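Local coordinates for S-adenosylmethionine tRNA ribosyltransferase (Rhodococcus sp., PDB 2NS0), which is of unknown function but probably folds as a helix-turn-helix-type domain of the winged-helix kind, at residues C11-L16 with G51-A56. Residues are numbered along the deposited sequence; the frame is centred on the assembly and turned at random.
Sequences CIRALL and GRLADA
In the helical core of this small domain, Ile-12 and Arg-13 on helix 5-18 meet Leu-53 on helix 43-55. The backbones stay well apart, with 8.9 Å between the CA atoms of Ile-12 and Leu-53, so side chains alone bridge the gap. The ends of Ile-12 and Leu-53 meet head-on, CG2 of Ile-12 lying 3.9 Å from CD1 of Leu-53. Leu-53 CD1 also lies 4.0 Å from Ile-12 CB and 4.2 Å from Ile-12 CD1, so it rests against the branch point of the isoleucine as well as both its arms. Leu-53 has CD1 anti to its CA (chi2 -178°), which carries this methyl straight on toward Ile-12 and leaves CD2 to branch off toward Arg-13. Three helices followed by a small antiparallel sheet, in a family of the HTH clan, point to a winged-helix-type fold, and this contact joins its first and third helices. Arg-13 runs out extended from CG to NE, and its guanidinium approaches CD2 of Leu-53 obliquely, with NH2 3.4 Å from that methyl. The charge itself is answered by Glu-58, whose OE1 forms a salt bridge with Arg-13 NE, while the leucine packs beside the pair. Ile-12 also touches Val-30 of helix 27-34 and Ile-79 of strand 78-81, and Leu-53 touches Val-59 of strand 59-63. With an alanine in place of Leu-53 both methyls go, which would probably open a gap beside Ile-12 and strip the guanidinium of its apolar neighbour, leaving Glu-58 to hold it. Nearby, the salt bridge from Arg-52 NE to Glu-9 OE2 ties the same two helices together through their polar side chains.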
loop_
_atom_site.group_PDB
_atom_site.type_symbol
_atom_site.label_atom_id
_atom_site.label_comp_id
_atom_site.label_asym_id
_atom_site.label_seq_id
_atom_site.Cartn_x
_atom_site.Cartn_y
_atom_site.Cartn_z
ATOM N N CYS A 11 3.716 -1.757 7.887
ATOM C CA CYS A 11 4.153 -2.732 6.892
ATOM C C CYS A 11 4.356 -2.096 5.511
ATOM O O CYS A 11 5.356 -2.399 4.861
ATOM C CB CYS A 11 3.180 -3.904 6.811
ATOM S SG CYS A 11 3.725 -5.135 5.618
ATOM N N ILE A 12 3.426 -1.242 5.055
ATOM C CA ILE A 12 3.629 -0.451 3.815
ATOM C C ILE A 12 4.959 0.299 3.882
ATOM O O ILE A 12 5.779 0.236 2.932
ATOM C CB ILE A 12 2.462 0.538 3.531
ATOM C CG1 ILE A 12 1.192 -0.214 3.148
ATOM C CG2 ILE A 12 2.808 1.511 2.342
ATOM C CD1 ILE A 12 -0.113 0.596 3.301
ATOM N N ARG A 13 5.204 0.988 5.001
ATOM C CA ARG A 13 6.458 1.783 5.157
ATOM C C ARG A 13 7.671 0.880 5.138
ATOM O O ARG A 13 8.649 1.178 4.496
ATOM C CB ARG A 13 6.477 2.623 6.435
ATOM C CG ARG A 13 5.482 3.761 6.393
ATOM C CD ARG A 13 5.633 4.627 7.619
ATOM N NE ARG A 13 4.586 5.629 7.728
ATOM C CZ ARG A 13 3.700 5.689 8.711
ATOM N NH1 ARG A 13 3.699 4.766 9.652
ATOM N NH2 ARG A 13 2.800 6.668 8.756
ATOM N N ALA A 14 7.587 -0.230 5.839
ATOM C CA ALA A 14 8.697 -1.149 5.963
ATOM C C ALA A 14 9.038 -1.740 4.609
ATOM O O ALA A 14 10.225 -1.859 4.279
ATOM C CB ALA A 14 8.357 -2.266 6.937
ATOM N N LEU A 15 8.019 -2.162 3.844
ATOM C CA LEU A 15 8.293 -2.753 2.525
ATOM C C LEU A 15 8.834 -1.694 1.560
ATOM O O LEU A 15 9.795 -1.949 0.873
ATOM C CB LEU A 15 7.073 -3.435 1.928
ATOM C CG LEU A 15 6.545 -4.674 2.673
ATOM C CD1 LEU A 15 5.232 -5.138 2.103
ATOM C CD2 LEU A 15 7.549 -5.785 2.674
ATOM N N LEU A 16 8.236 -0.506 1.531
ATOM C CA LEU A 16 8.712 0.564 0.635
ATOM C C LEU A 16 10.112 0.955 1.004
ATOM O O LEU A 16 10.967 1.139 0.105
ATOM C CB LEU A 16 7.795 1.792 0.657
ATOM C CG LEU A 16 6.487 1.629 -0.110
ATOM C CD1 LEU A 16 5.663 2.859 -0.019
ATOM C CD2 LEU A 16 6.741 1.358 -1.573
ATOM N N GLY A 51 -4.577 4.376 1.385
ATOM C CA GLY A 51 -5.384 5.623 1.204
ATOM C C GLY A 51 -5.065 6.650 2.291
ATOM O O GLY A 51 -4.879 7.842 2.018
ATOM N N ARG A 52 -4.985 6.184 3.530
ATOM C CA ARG A 52 -4.566 7.050 4.620
ATOM C C ARG A 52 -3.144 7.625 4.447
ATOM O O ARG A 52 -2.926 8.809 4.684
ATOM C CB ARG A 52 -4.730 6.341 5.981
ATOM C CG ARG A 52 -6.198 6.150 6.383
ATOM C CD ARG A 52 -6.352 5.572 7.824
ATOM N NE ARG A 52 -5.585 4.341 7.998
ATOM C CZ ARG A 52 -6.046 3.109 7.763
ATOM N NH1 ARG A 52 -7.302 2.901 7.368
ATOM N NH2 ARG A 52 -5.240 2.071 7.945
ATOM N N LEU A 53 -2.180 6.798 4.039
ATOM C CA LEU A 53 -0.822 7.280 3.820
ATOM C C LEU A 53 -0.711 8.201 2.606
ATOM O O LEU A 53 0.124 9.100 2.573
ATOM C CB LEU A 53 0.162 6.105 3.694
ATOM C CG LEU A 53 0.341 5.321 4.991
ATOM C CD1 LEU A 53 1.394 4.208 4.756
ATOM C CD2 LEU A 53 0.729 6.199 6.123
ATOM N N ALA A 54 -1.556 7.969 1.604
ATOM C CA ALA A 54 -1.694 8.873 0.463
ATOM C C ALA A 54 -2.280 10.218 0.884
ATOM O O ALA A 54 -1.779 11.245 0.483
ATOM C CB ALA A 54 -2.545 8.210 -0.671
ATOM N N ASP A 55 -3.337 10.213 1.688
ATOM C CA ASP A 55 -3.930 11.460 2.205
ATOM C C ASP A 55 -2.882 12.307 2.985
ATOM O O ASP A 55 -2.898 13.544 2.934
ATOM C CB ASP A 55 -5.126 11.168 3.112
ATOM C CG ASP A 55 -6.346 10.592 2.351
ATOM O OD1 ASP A 55 -6.403 10.707 1.109
ATOM O OD2 ASP A 55 -7.230 9.991 3.007
ATOM N N ALA A 56 -1.961 11.625 3.666
ATOM C CA ALA A 56 -0.942 12.258 4.477
ATOM C C ALA A 56 0.222 12.723 3.608
ATOM O O ALA A 56 1.085 13.409 4.070
ATOM C CB ALA A 56 -0.469 11.300 5.519
#